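Local coordinates for protein histidyl-trna synthetase (PDB 1H4V) that joins L-histidine to tRNA(His) in an ATP-dependent reaction, working as a homodimer of the class II aminoacyl-tRNA synthetase family, at residues Glu349-Arg354 with Glu411-Leu416; Glu393-Arg398 with Gln404-Arg409; Glu239-Leu244 with Val249-Glu254; Leu146-Leu151 with Arg157-Lys162. All coordinates share one frame; numbering follows the deposited sequence.

Contact 1 of 4, residues Glu349-Arg354 with Glu411-Leu416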
loop_
_atom_site.group_PDB
_atom_site.type_symbol
_atom_site.label_atom_id
_atom_site.label_comp_id
_atom_site.label_asym_id
_atom_site.label_seq_id
_atom_site.Cartn_x
_atom_site.Cartn_y
_atom_site.Cartn_z
ATOM N N GLU A 349 -2.791 -13.994 25.078
ATOM C CA GLU A 349 -3.674 -14.384 23.989
ATOM C C GLU A 349 -5.145 -14.197 24.356
ATOM O O GLU A 349 -5.972 -13.906 23.495
ATOM C CB GLU A 349 -3.421 -15.834 23.576
ATOM C CG GLU A 349 -2.661 -15.972 22.258
ATOM C CD GLU A 349 -3.374 -15.284 21.098
ATOM O OE1 GLU A 349 -4.563 -15.599 20.855
ATOM O OE2 GLU A 349 -2.749 -14.429 20.425
ATOM N N ALA A 350 -5.465 -14.348 25.637
ATOM C CA ALA A 350 -6.836 -14.187 26.111
ATOM C C ALA A 350 -7.254 -12.719 26.123
ATOM O O ALA A 350 -8.443 -12.403 26.135
ATOM C CB ALA A 350 -6.973 -14.772 27.520
ATOM N N LEU A 351 -6.270 -11.828 26.121
ATOM C CA LEU A 351 -6.527 -10.395 26.151
ATOM C C LEU A 351 -6.489 -9.728 24.772
ATOM O O LEU A 351 -6.954 -8.599 24.616
ATOM C CB LEU A 351 -5.516 -9.724 27.092
ATOM C CG LEU A 351 -5.627 -10.168 28.561
ATOM C CD1 LEU A 351 -4.450 -9.648 29.364
ATOM C CD2 LEU A 351 -6.951 -9.660 29.146
ATOM N N ARG A 352 -5.927 -10.420 23.784
ATOM C CA ARG A 352 -5.824 -9.893 22.417
ATOM C C ARG A 352 -7.055 -10.277 21.607
ATOM O O ARG A 352 -7.689 -11.291 21.885
ATOM C CB ARG A 352 -4.620 -10.477 21.687
ATOM C CG ARG A 352 -3.280 -10.252 22.302
ATOM C CD ARG A 352 -2.341 -11.333 21.783
ATOM N NE ARG A 352 -0.976 -11.097 22.197
ATOM C CZ ARG A 352 0.041 -11.900 21.922
ATOM N NH1 ARG A 352 -0.154 -13.017 21.223
ATOM N NH2 ARG A 352 1.258 -11.568 22.337
ATOM N N PRO A 353 -7.378 -9.494 20.562
ATOM C CA PRO A 353 -6.653 -8.284 20.153
ATOM C C PRO A 353 -7.251 -6.983 20.694
ATOM O O PRO A 353 -6.805 -5.897 20.326
ATOM C CB PRO A 353 -6.741 -8.349 18.640
ATOM C CG PRO A 353 -8.127 -8.855 18.447
ATOM C CD PRO A 353 -8.213 -9.988 19.455
ATOM N N ARG A 354 -8.257 -7.084 21.560
ATOM C CA ARG A 354 -8.884 -5.886 22.117
ATOM C C ARG A 354 -7.861 -5.063 22.877
ATOM O O ARG A 354 -7.922 -3.836 22.910
ATOM C CB ARG A 354 -10.038 -6.256 23.049
ATOM C CG ARG A 354 -10.632 -5.061 23.785
ATOM C CD ARG A 354 -11.862 -5.443 24.585
ATOM N NE ARG A 354 -12.988 -5.776 23.716
ATOM C CZ ARG A 354 -14.226 -5.995 24.145
ATOM N NH1 ARG A 354 -14.506 -5.920 25.441
ATOM N NH2 ARG A 354 -15.186 -6.279 23.275
ATOM N N GLU A 411 -10.859 -11.832 35.821
ATOM C CA GLU A 411 -11.098 -10.404 36.043
ATOM C C GLU A 411 -10.140 -9.467 35.327
ATOM O O GLU A 411 -10.396 -8.268 35.251
ATOM C CB GLU A 411 -11.040 -10.084 37.546
ATOM C CG GLU A 411 -11.983 -10.895 38.416
ATOM C CD GLU A 411 -11.770 -10.642 39.904
ATOM O OE1 GLU A 411 -10.626 -10.815 40.390
ATOM O OE2 GLU A 411 -12.749 -10.276 40.589
ATOM N N VAL A 412 -9.035 -9.995 34.815
ATOM C CA VAL A 412 -8.058 -9.153 34.145
ATOM C C VAL A 412 -8.580 -8.359 32.945
ATOM O O VAL A 412 -8.351 -7.150 32.850
ATOM C CB VAL A 412 -6.829 -9.974 33.725
ATOM C CG1 VAL A 412 -5.858 -9.108 32.936
ATOM C CG2 VAL A 412 -6.144 -10.510 34.962
ATOM N N PRO A 413 -9.290 -9.016 32.014
ATOM C CA PRO A 413 -9.801 -8.276 30.851
ATOM C C PRO A 413 -10.661 -7.081 31.278
ATOM O O PRO A 413 -10.438 -5.945 30.856
ATOM C CB PRO A 413 -10.636 -9.322 30.108
ATOM C CG PRO A 413 -10.017 -10.618 30.507
ATOM C CD PRO A 413 -9.735 -10.420 31.981
ATOM N N GLY A 414 -11.644 -7.359 32.126
ATOM C CA GLY A 414 -12.539 -6.319 32.591
ATOM C C GLY A 414 -11.825 -5.211 33.328
ATOM O O GLY A 414 -12.071 -4.034 33.077
ATOM N N TYR A 415 -10.938 -5.585 34.238
ATOM C CA TYR A 415 -10.197 -4.612 35.020
ATOM C C TYR A 415 -9.363 -3.692 34.129
ATOM O O TYR A 415 -9.374 -2.466 34.294
ATOM C CB TYR A 415 -9.286 -5.336 36.005
ATOM C CG TYR A 415 -8.420 -4.409 36.814
ATOM C CD1 TYR A 415 -8.864 -3.893 38.040
ATOM C CD2 TYR A 415 -7.169 -4.014 36.343
ATOM C CE1 TYR A 415 -8.076 -3.000 38.773
ATOM C CE2 TYR A 415 -6.375 -3.125 37.061
ATOM C CZ TYR A 415 -6.828 -2.624 38.270
ATOM O OH TYR A 415 -6.026 -1.755 38.975
ATOM N N LEU A 416 -8.631 -4.291 33.191
ATOM C CA LEU A 416 -7.781 -3.527 32.284
ATOM C C LEU A 416 -8.600 -2.585 31.414
ATOM O O LEU A 416 -8.184 -1.456 31.156
ATOM C CB LEU A 416 -6.962 -4.469 31.400
ATOM C CG LEU A 416 -5.849 -5.268 32.080
ATOM C CD1 LEU A 416 -5.446 -6.417 31.195
ATOM C CD2 LEU A 416 -4.654 -4.370 32.364
#
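L351, in the last turn of helix 338-351, pushes its two methyls into the first turn of helix 412-419 and makes every side-chain contact between the segments. Its CG stands anti to the carbonyl carbon (chi1 -63°), which carries the fork across to the other helix. The branches divide the work. L351 CD2 lies against the pyrrolidine ring of P413, 3.5 Å from P413 CG, while L351 CD1 meets V412 CG1 at 3.9 Å and L416 CD1 at 3.8 Å. The leucine crosses each of these three side chains at about a right angle, so one branched residue can fill the angle between V412 and L416, one helical turn apart. Proline suits the first turn of a helix, where its missing N-H costs little, and here its ring adds an apolar flank.

This close-packed part is wholly apolar; L331 of strand 331-335 also touches L351 and L416. Toward solvent the packing thins: P413 is only partly buried, and the methyl of exposed A350 makes no contact across the segments. Separately, R352 forms a polar patch at the dimer interface, where R352 NH1 binds E349 OE2 at 3.1 Å, almost in the guanidinium plane, and also pairs with E142 of the second subunit. Leucine, valine and proline thus join the end of helix 338-351 to the start of helix 412-419 beside the mixed sheet, as befits the alpha/beta anticodon-binding domain of class IIa synthetases.

Contact 2 of 4, residues Glu393-Arg398 with Gln404-Arg409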
loop_
_atom_site.group_PDB
_atom_site.type_symbol
_atom_site.label_atom_id
_atom_site.label_comp_id
_atom_site.label_asym_id
_atom_site.label_seq_id
_atom_site.Cartn_x
_atom_site.Cartn_y
_atom_site.Cartn_z
ATOM N N GLU A 393 -4.191 -16.604 39.498
ATOM C CA GLU A 393 -4.309 -15.157 39.590
ATOM C C GLU A 393 -3.173 -14.465 38.851
ATOM O O GLU A 393 -2.336 -15.114 38.221
ATOM C CB GLU A 393 -4.291 -14.727 41.060
ATOM C CG GLU A 393 -5.434 -15.296 41.872
ATOM C CD GLU A 393 -5.308 -15.012 43.358
ATOM O OE1 GLU A 393 -6.237 -15.377 44.107
ATOM O OE2 GLU A 393 -4.285 -14.429 43.781
ATOM N N VAL A 394 -3.148 -13.139 38.950
ATOM C CA VAL A 394 -2.131 -12.318 38.303
ATOM C C VAL A 394 -1.901 -11.071 39.138
ATOM O O VAL A 394 -2.792 -10.622 39.866
ATOM C CB VAL A 394 -2.588 -11.857 36.901
ATOM C CG1 VAL A 394 -1.422 -11.255 36.142
ATOM C CG2 VAL A 394 -3.183 -13.024 36.144
ATOM N N THR A 395 -0.704 -10.512 39.028
ATOM C CA THR A 395 -0.374 -9.298 39.749
ATOM C C THR A 395 -0.202 -8.238 38.686
ATOM O O THR A 395 0.538 -8.432 37.724
ATOM C CB THR A 395 0.938 -9.450 40.549
ATOM O OG1 THR A 395 0.723 -10.363 41.631
ATOM C CG2 THR A 395 1.396 -8.113 41.110
ATOM N N LEU A 396 -0.909 -7.128 38.846
ATOM C CA LEU A 396 -0.821 -6.038 37.888
ATOM C C LEU A 396 -0.286 -4.787 38.568
ATOM O O LEU A 396 -0.516 -4.560 39.753
ATOM C CB LEU A 396 -2.196 -5.748 37.272
ATOM C CG LEU A 396 -2.832 -6.845 36.401
ATOM C CD1 LEU A 396 -4.204 -6.380 35.909
ATOM C CD2 LEU A 396 -1.916 -7.179 35.226
ATOM N N LYS A 397 0.442 -3.979 37.810
ATOM C CA LYS A 397 0.991 -2.756 38.348
ATOM C C LYS A 397 0.866 -1.646 37.323
ATOM O O LYS A 397 1.504 -1.695 36.273
ATOM C CB LYS A 397 2.462 -2.946 38.718
ATOM C CG LYS A 397 3.083 -1.727 39.382
ATOM C CD LYS A 397 4.571 -1.928 39.629
ATOM C CE LYS A 397 5.118 -0.871 40.571
ATOM N NZ LYS A 397 4.418 -0.942 41.890
ATOM N N ARG A 398 0.033 -0.654 37.615
ATOM C CA ARG A 398 -0.119 0.462 36.700
ATOM C C ARG A 398 1.187 1.235 36.831
ATOM O O ARG A 398 1.457 1.855 37.857
ATOM C CB ARG A 398 -1.319 1.322 37.089
ATOM C CG ARG A 398 -1.609 2.429 36.090
ATOM C CD ARG A 398 -3.002 3.015 36.278
ATOM N NE ARG A 398 -3.310 4.006 35.247
ATOM C CZ ARG A 398 -3.292 3.759 33.939
ATOM N NH1 ARG A 398 -2.979 2.550 33.496
ATOM N NH2 ARG A 398 -3.575 4.721 33.073
ATOM N N GLN A 404 -0.412 -1.344 42.530
ATOM C CA GLN A 404 -0.277 -2.770 42.266
ATOM C C GLN A 404 -1.435 -3.562 42.851
ATOM O O GLN A 404 -1.766 -3.425 44.028
ATOM C CB GLN A 404 1.041 -3.294 42.837
ATOM C CG GLN A 404 1.322 -4.741 42.473
ATOM C CD GLN A 404 2.632 -5.251 43.037
ATOM O OE1 GLN A 404 3.687 -4.658 42.823
ATOM N NE2 GLN A 404 2.571 -6.356 43.762
ATOM N N VAL A 405 -2.043 -4.404 42.024
ATOM C CA VAL A 405 -3.183 -5.200 42.455
ATOM C C VAL A 405 -3.050 -6.681 42.098
ATOM O O VAL A 405 -2.367 -7.050 41.143
ATOM C CB VAL A 405 -4.475 -4.668 41.824
ATOM C CG1 VAL A 405 -4.405 -4.832 40.304
ATOM C CG2 VAL A 405 -5.678 -5.403 42.396
ATOM N N ARG A 406 -3.717 -7.522 42.880
ATOM C CA ARG A 406 -3.701 -8.960 42.662
ATOM C C ARG A 406 -5.121 -9.385 42.306
ATOM O O ARG A 406 -6.028 -9.270 43.115
ATOM C CB ARG A 406 -3.237 -9.679 43.933
ATOM C CG ARG A 406 -3.329 -11.189 43.868
ATOM C CD ARG A 406 -2.373 -11.756 42.841
ATOM N NE ARG A 406 -1.038 -11.993 43.392
ATOM C CZ ARG A 406 -0.692 -13.068 44.100
ATOM N NH1 ARG A 406 -1.578 -14.025 44.352
ATOM N NH2 ARG A 406 0.549 -13.189 44.552
ATOM N N LEU A 407 -5.318 -9.874 41.092
ATOM C CA LEU A 407 -6.647 -10.294 40.677
ATOM C C LEU A 407 -6.628 -11.640 39.965
ATOM O O LEU A 407 -5.572 -12.109 39.534
ATOM C CB LEU A 407 -7.277 -9.218 39.776
ATOM C CG LEU A 407 -6.536 -8.782 38.508
ATOM C CD1 LEU A 407 -7.299 -7.652 37.839
ATOM C CD2 LEU A 407 -5.141 -8.306 38.851
ATOM N N SER A 408 -7.796 -12.269 39.869
ATOM C CA SER A 408 -7.918 -13.561 39.195
ATOM C C SER A 408 -7.869 -13.354 37.679
ATOM O O SER A 408 -8.147 -12.261 37.184
ATOM C CB SER A 408 -9.235 -14.238 39.578
ATOM O OG SER A 408 -10.345 -13.443 39.192
ATOM N N ARG A 409 -7.520 -14.403 36.943
ATOM C CA ARG A 409 -7.432 -14.300 35.492
ATOM C C ARG A 409 -8.736 -13.907 34.809
ATOM O O ARG A 409 -8.714 -13.220 33.796
ATOM C CB ARG A 409 -6.917 -15.606 34.893
ATOM C CG ARG A 409 -5.452 -15.848 35.144
ATOM C CD ARG A 409 -4.868 -16.706 34.045
ATOM N NE ARG A 409 -3.439 -16.941 34.225
ATOM C CZ ARG A 409 -2.648 -17.467 33.296
ATOM N NH1 ARG A 409 -3.143 -17.812 32.113
ATOM N NH2 ARG A 409 -1.361 -17.657 33.555
#
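R406 and E393 form a salt bridge on a beta hairpin of the anticodon-binding domain, in which strands 393-398 and 404-408 run antiparallel. The hydrogen-bonded pairs V394-L407 and L396-V405 each close with two backbone bonds. On the opposite face from these pairs' side chains, the R406 side chain leaves CB with CG anti to the backbone N (chi1 174°), then bends at chi2 and chi3 back over the partner strand. R406 CB keeps 4.2 Å from V394 O; R406 CG approaches E393 OE2, and R406 CD packs 3.2 Å from V394 O. R406 NE donates to T395 OG1 at 3.0 Å, the hydroxyl tilted 23° from the guanidinium plane; that hydroxyl also bonds E388. Arginine suits this place because its long chain can reach both E393 and T395, two residues apart on the facing strand. On the other face L396 CD1 meets L407 CD2 at 3.6 Å, leucines well suited to the core beside Y415. At the arginine's tip, R406 NH1 reaches E393 OE2 at 2.8 Å, with the oxygen only 1° out of the guanidinium plane.

Contact 3 of 4, residues Glu239-Leu244 with Val249-Glu254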
loop_
_atom_site.group_PDB
_atom_site.type_symbol
_atom_site.label_atom_id
_atom_site.label_comp_id
_atom_site.label_asym_id
_atom_site.label_seq_id
_atom_site.Cartn_x
_atom_site.Cartn_y
_atom_site.Cartn_z
ATOM N N GLU A 239 -9.717 32.632 -15.860
ATOM C CA GLU A 239 -10.748 32.030 -15.013
ATOM C C GLU A 239 -10.080 31.316 -13.825
ATOM O O GLU A 239 -10.484 31.495 -12.669
ATOM C CB GLU A 239 -11.575 31.021 -15.817
ATOM C CG GLU A 239 -12.477 31.636 -16.875
ATOM C CD GLU A 239 -13.711 32.296 -16.277
ATOM O OE1 GLU A 239 -14.560 31.571 -15.713
ATOM O OE2 GLU A 239 -13.835 33.537 -16.367
ATOM N N VAL A 240 -9.059 30.511 -14.113
ATOM C CA VAL A 240 -8.356 29.793 -13.061
ATOM C C VAL A 240 -7.793 30.776 -12.035
ATOM O O VAL A 240 -7.905 30.559 -10.824
ATOM C CB VAL A 240 -7.193 28.946 -13.624
ATOM C CG1 VAL A 240 -6.514 28.179 -12.497
ATOM C CG2 VAL A 240 -7.711 27.988 -14.680
ATOM N N GLU A 241 -7.192 31.859 -12.524
ATOM C CA GLU A 241 -6.623 32.873 -11.644
ATOM C C GLU A 241 -7.712 33.483 -10.765
ATOM O O GLU A 241 -7.520 33.663 -9.561
ATOM C CB GLU A 241 -5.961 33.986 -12.457
ATOM C CG GLU A 241 -4.763 33.550 -13.280
ATOM C CD GLU A 241 -4.159 34.693 -14.082
ATOM O OE1 GLU A 241 -3.736 35.692 -13.464
ATOM O OE2 GLU A 241 -4.108 34.597 -15.327
ATOM N N ARG A 242 -8.855 33.791 -11.365
ATOM C CA ARG A 242 -9.950 34.388 -10.617
ATOM C C ARG A 242 -10.373 33.501 -9.450
ATOM O O ARG A 242 -10.568 33.990 -8.335
ATOM C CB ARG A 242 -11.152 34.652 -11.531
ATOM C CG ARG A 242 -12.251 35.452 -10.846
ATOM C CD ARG A 242 -13.443 35.697 -11.763
ATOM N NE ARG A 242 -14.239 34.488 -11.964
ATOM C CZ ARG A 242 -15.368 34.449 -12.666
ATOM N NH1 ARG A 242 -15.829 35.554 -13.236
ATOM N NH2 ARG A 242 -16.041 33.311 -12.788
ATOM N N HIS A 243 -10.502 32.199 -9.697
ATOM C CA HIS A 243 -10.894 31.286 -8.632
ATOM C C HIS A 243 -9.901 31.237 -7.474
ATOM O O HIS A 243 -10.311 31.254 -6.314
ATOM C CB HIS A 243 -11.126 29.878 -9.182
ATOM C CG HIS A 243 -12.249 29.802 -10.166
ATOM N ND1 HIS A 243 -13.434 30.487 -9.994
ATOM C CD2 HIS A 243 -12.364 29.140 -11.340
ATOM C CE1 HIS A 243 -14.229 30.254 -11.022
ATOM N NE2 HIS A 243 -13.604 29.440 -11.854
ATOM N N LEU A 244 -8.604 31.184 -7.774
ATOM C CA LEU A 244 -7.600 31.132 -6.711
ATOM C C LEU A 244 -7.621 32.403 -5.870
ATOM O O LEU A 244 -7.481 32.352 -4.644
ATOM C CB LEU A 244 -6.203 30.918 -7.294
ATOM C CG LEU A 244 -5.976 29.588 -8.027
ATOM C CD1 LEU A 244 -4.563 29.554 -8.577
ATOM C CD2 LEU A 244 -6.226 28.421 -7.077
ATOM N N VAL A 249 -5.831 31.745 -2.279
ATOM C CA VAL A 249 -4.626 30.946 -2.485
ATOM C C VAL A 249 -3.571 31.823 -3.149
ATOM O O VAL A 249 -3.713 32.225 -4.304
ATOM C CB VAL A 249 -4.886 29.700 -3.382
ATOM C CG1 VAL A 249 -3.565 29.093 -3.839
ATOM C CG2 VAL A 249 -5.677 28.656 -2.606
ATOM N N PRO A 250 -2.503 32.149 -2.415
ATOM C CA PRO A 250 -1.440 32.987 -2.981
ATOM C C PRO A 250 -0.688 32.248 -4.082
ATOM O O PRO A 250 -0.204 31.142 -3.866
ATOM C CB PRO A 250 -0.550 33.273 -1.776
ATOM C CG PRO A 250 -0.688 32.010 -0.957
ATOM C CD PRO A 250 -2.182 31.740 -1.035
ATOM N N TYR A 251 -0.600 32.853 -5.260
ATOM C CA TYR A 251 0.112 32.239 -6.370
ATOM C C TYR A 251 0.925 33.276 -7.131
ATOM O O TYR A 251 0.739 34.482 -6.968
ATOM C CB TYR A 251 -0.852 31.551 -7.342
ATOM C CG TYR A 251 -1.632 32.503 -8.214
ATOM C CD1 TYR A 251 -2.741 33.184 -7.714
ATOM C CD2 TYR A 251 -1.247 32.743 -9.535
ATOM C CE1 TYR A 251 -3.451 34.082 -8.508
ATOM C CE2 TYR A 251 -1.949 33.643 -10.338
ATOM C CZ TYR A 251 -3.052 34.309 -9.817
ATOM O OH TYR A 251 -3.764 35.198 -10.593
ATOM N N GLU A 252 1.819 32.783 -7.979
ATOM C CA GLU A 252 2.682 33.635 -8.776
ATOM C C GLU A 252 2.729 33.060 -10.191
ATOM O O GLU A 252 2.926 31.857 -10.373
ATOM C CB GLU A 252 4.087 33.640 -8.167
ATOM C CG GLU A 252 5.030 34.686 -8.734
ATOM C CD GLU A 252 5.222 35.870 -7.796
ATOM O OE1 GLU A 252 4.212 36.516 -7.429
ATOM O OE2 GLU A 252 6.388 36.154 -7.430
ATOM N N LEU A 253 2.525 33.907 -11.191
ATOM C CA LEU A 253 2.585 33.447 -12.572
ATOM C C LEU A 253 4.050 33.106 -12.850
ATOM O O LEU A 253 4.942 33.901 -12.549
ATOM C CB LEU A 253 2.096 34.548 -13.515
ATOM C CG LEU A 253 0.953 34.164 -14.467
ATOM C CD1 LEU A 253 -0.203 33.577 -13.678
ATOM C CD2 LEU A 253 0.499 35.388 -15.245
ATOM N N GLU A 254 4.295 31.915 -13.394
ATOM C CA GLU A 254 5.654 31.451 -13.686
ATOM C C GLU A 254 5.887 31.111 -15.147
ATOM O O GLU A 254 5.568 30.012 -15.584
ATOM C CB GLU A 254 5.985 30.204 -12.863
ATOM C CG GLU A 254 6.939 30.430 -11.706
ATOM C CD GLU A 254 8.348 30.824 -12.142
ATOM O OE1 GLU A 254 9.191 31.050 -11.244
ATOM O OE2 GLU A 254 8.616 30.908 -13.364
#
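Y251 takes a chi1 of 74° that places CG between the backbone N and the carbonyl carbon, and this points the ring at helix 231-246; E241, with CG anti to the carbonyl carbon (chi1 -64°), extends to meet its hydroxyl. Y251 OH donates to E241 OE1 at 2.9 Å, and E241 OE1 accepts through its anti lone pair. The oxygen lies at the edge of the ring, whose plane stands 76° from that of the carboxylate. A tyrosine suits this place because its apolar ring can pack while its hydroxyl still finds a polar partner: L244 CD1 sits over one face, 4.2 Å from Y251 CD1. L244 CD2 also packs on V249 CB at 4.1 Å. The turn between the segments is tied by V249 N bonding L244 O at 2.9 Å. Strand 251-253, at the edge of the large catalytic-domain sheet, pairs with strand 160-165, whose V161 and L163 touch Y251; L244 reaches V145 of helix 137-153, and H243 bonds Y346 of the second subunit.

Contact 4 of 4, residues Leu146-Leu151 with Arg157-Lys162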
loop_
_atom_site.group_PDB
_atom_site.type_symbol
_atom_site.label_atom_id
_atom_site.label_comp_id
_atom_site.label_asym_id
_atom_site.label_seq_id
_atom_site.Cartn_x
_atom_site.Cartn_y
_atom_site.Cartn_z
ATOM N N LEU A 146 -6.528 21.810 -3.933
ATOM C CA LEU A 146 -6.458 20.502 -3.282
ATOM C C LEU A 146 -5.014 20.114 -2.937
ATOM O O LEU A 146 -4.756 19.588 -1.856
ATOM C CB LEU A 146 -7.081 19.418 -4.164
ATOM C CG LEU A 146 -8.608 19.292 -4.172
ATOM C CD1 LEU A 146 -9.006 18.130 -5.052
ATOM C CD2 LEU A 146 -9.131 19.073 -2.759
ATOM N N LEU A 147 -4.085 20.371 -3.856
ATOM C CA LEU A 147 -2.684 20.065 -3.622
ATOM C C LEU A 147 -2.178 20.982 -2.525
ATOM O O LEU A 147 -1.518 20.543 -1.580
ATOM C CB LEU A 147 -1.863 20.279 -4.896
ATOM C CG LEU A 147 -0.346 20.251 -4.716
ATOM C CD1 LEU A 147 0.079 18.905 -4.128
ATOM C CD2 LEU A 147 0.330 20.504 -6.058
ATOM N N TYR A 148 -2.502 22.261 -2.648
ATOM C CA TYR A 148 -2.101 23.250 -1.657
ATOM C C TYR A 148 -2.578 22.791 -0.270
ATOM O O TYR A 148 -1.805 22.785 0.690
ATOM C CB TYR A 148 -2.721 24.601 -2.020
ATOM C CG TYR A 148 -2.303 25.752 -1.141
ATOM C CD1 TYR A 148 -0.985 26.195 -1.121
ATOM C CD2 TYR A 148 -3.235 26.415 -0.344
ATOM C CE1 TYR A 148 -0.602 27.274 -0.328
ATOM C CE2 TYR A 148 -2.864 27.489 0.451
ATOM C CZ TYR A 148 -1.547 27.915 0.453
ATOM O OH TYR A 148 -1.179 28.990 1.228
ATOM N N GLU A 149 -3.850 22.393 -0.186
ATOM C CA GLU A 149 -4.454 21.920 1.061
ATOM C C GLU A 149 -3.795 20.666 1.644
ATOM O O GLU A 149 -3.536 20.609 2.842
ATOM C CB GLU A 149 -5.946 21.650 0.858
ATOM C CG GLU A 149 -6.853 22.732 1.412
ATOM C CD GLU A 149 -6.837 22.795 2.937
ATOM O OE1 GLU A 149 -7.367 21.861 3.587
ATOM O OE2 GLU A 149 -6.291 23.779 3.487
ATOM N N CYS A 150 -3.551 19.652 0.816
ATOM C CA CYS A 150 -2.911 18.439 1.309
ATOM C C CYS A 150 -1.651 18.824 2.062
ATOM O O CYS A 150 -1.410 18.352 3.173
ATOM C CB CYS A 150 -2.505 17.507 0.163
ATOM S SG CYS A 150 -3.829 16.635 -0.681
ATOM N N LEU A 151 -0.855 19.693 1.445
ATOM C CA LEU A 151 0.407 20.136 2.023
ATOM C C LEU A 151 0.234 21.017 3.252
ATOM O O LEU A 151 0.982 20.892 4.218
ATOM C CB LEU A 151 1.233 20.876 0.969
ATOM C CG LEU A 151 1.499 20.131 -0.342
ATOM C CD1 LEU A 151 2.205 21.068 -1.321
ATOM C CD2 LEU A 151 2.338 18.891 -0.076
ATOM N N ARG A 157 4.459 25.107 5.886
ATOM C CA ARG A 157 4.173 26.526 5.679
ATOM C C ARG A 157 5.214 27.041 4.695
ATOM O O ARG A 157 6.112 26.303 4.304
ATOM C CB ARG A 157 4.237 27.315 6.992
ATOM C CG ARG A 157 5.402 26.981 7.884
ATOM C CD ARG A 157 4.915 26.294 9.143
ATOM N NE ARG A 157 6.020 25.732 9.910
ATOM C CZ ARG A 157 5.885 25.170 11.104
ATOM N NH1 ARG A 157 4.689 25.099 11.671
ATOM N NH2 ARG A 157 6.945 24.672 11.728
ATOM N N ARG A 158 5.107 28.297 4.289
ATOM C CA ARG A 158 6.051 28.836 3.320
ATOM C C ARG A 158 5.949 28.024 2.030
ATOM O O ARG A 158 6.949 27.644 1.420
ATOM C CB ARG A 158 7.473 28.797 3.885
ATOM C CG ARG A 158 7.677 29.854 4.955
ATOM C CD ARG A 158 8.984 29.727 5.705
ATOM N NE ARG A 158 9.124 30.826 6.658
ATOM C CZ ARG A 158 10.035 30.876 7.625
ATOM N NH1 ARG A 158 10.900 29.881 7.782
ATOM N NH2 ARG A 158 10.086 31.926 8.437
ATOM N N LEU A 159 4.710 27.759 1.631
ATOM C CA LEU A 159 4.425 27.008 0.418
ATOM C C LEU A 159 4.244 28.006 -0.711
ATOM O O LEU A 159 3.415 28.906 -0.607
ATOM C CB LEU A 159 3.142 26.187 0.593
ATOM C CG LEU A 159 3.233 24.993 1.536
ATOM C CD1 LEU A 159 1.869 24.333 1.695
ATOM C CD2 LEU A 159 4.250 24.014 0.973
ATOM N N LYS A 160 5.024 27.851 -1.778
ATOM C CA LYS A 160 4.940 28.752 -2.926
ATOM C C LYS A 160 4.203 28.097 -4.100
ATOM O O LYS A 160 4.654 27.087 -4.644
ATOM C CB LYS A 160 6.347 29.175 -3.388
ATOM C CG LYS A 160 7.268 29.728 -2.297
ATOM C CD LYS A 160 6.795 31.069 -1.749
ATOM C CE LYS A 160 7.730 31.559 -0.634
ATOM N NZ LYS A 160 7.263 32.820 0.025
ATOM N N VAL A 161 3.074 28.679 -4.488
ATOM C CA VAL A 161 2.293 28.165 -5.599
ATOM C C VAL A 161 2.640 28.891 -6.894
ATOM O O VAL A 161 2.515 30.109 -6.983
ATOM C CB VAL A 161 0.784 28.326 -5.336
ATOM C CG1 VAL A 161 -0.018 27.835 -6.534
ATOM C CG2 VAL A 161 0.406 27.557 -4.091
ATOM N N LYS A 162 3.080 28.142 -7.898
ATOM C CA LYS A 162 3.425 28.738 -9.180
ATOM C C LYS A 162 2.476 28.238 -10.256
ATOM O O LYS A 162 2.277 27.042 -10.426
ATOM C CB LYS A 162 4.888 28.449 -9.515
ATOM C CG LYS A 162 5.796 29.063 -8.461
ATOM C CD LYS A 162 7.254 29.079 -8.838
ATOM C CE LYS A 162 8.074 29.718 -7.724
ATOM N NZ LYS A 162 7.526 31.059 -7.330
#
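Y148 and V161 are the residues whose CA atoms come nearest, 7.7 Å apart, and the loop residue L159 and the start of strand 160-165 meet helix 137-153 through side chains. Y148 swings CG anti to the backbone N (chi1 -175°), which carries its ring across to the strand. V161 CG2 lies 3.6 Å from Y148 CD1, and L159 CB lies 4.0 Å from Y148 CE1, both meeting the ring obliquely. Its broad apolar surface lets one tyrosine touch both V161 and L159, two apart in the chain. One turn further along the helix, L151 CB receives L159 CD1 at 3.6 Å. Leucine and beta-branched valine suit these buried positions, packing methyls between helix and sheet, whereas K160 between them points away and is exposed. Strand 160-165 lies between strands 267-272 and 251-253 in the sheet. The helix packs on this sheet, L151 touching V271 and L147 reaching F305 and F307, while L146 and E149 meet the second subunit.

In the fold
The four contacts fall into two pairs, one in each of two domains. In the anticodon-binding domain, contact 2 is nested within the chain loop closed by contact 1, their centres 12 Å apart; Y415 rests on V405, L407 and L396 of the hairpin. Contacts 3 and 4, in the catalytic region of this ligand-free enzyme, have centres 12 Å apart and share a sheet, where E252 N and V161 O are 2.9 Å apart, a probable hydrogen bond. Within one chain, contacts 1 and 4 have centres about 45 Å apart, contacts 2 and 3 about 63 Å. Across the dimer, L146 and E149 of contact 4 pack on E349 and P353 of the second subunit's contact 1 segment, and H243 of contact 3 bonds Y346 of its anticodon-binding domain.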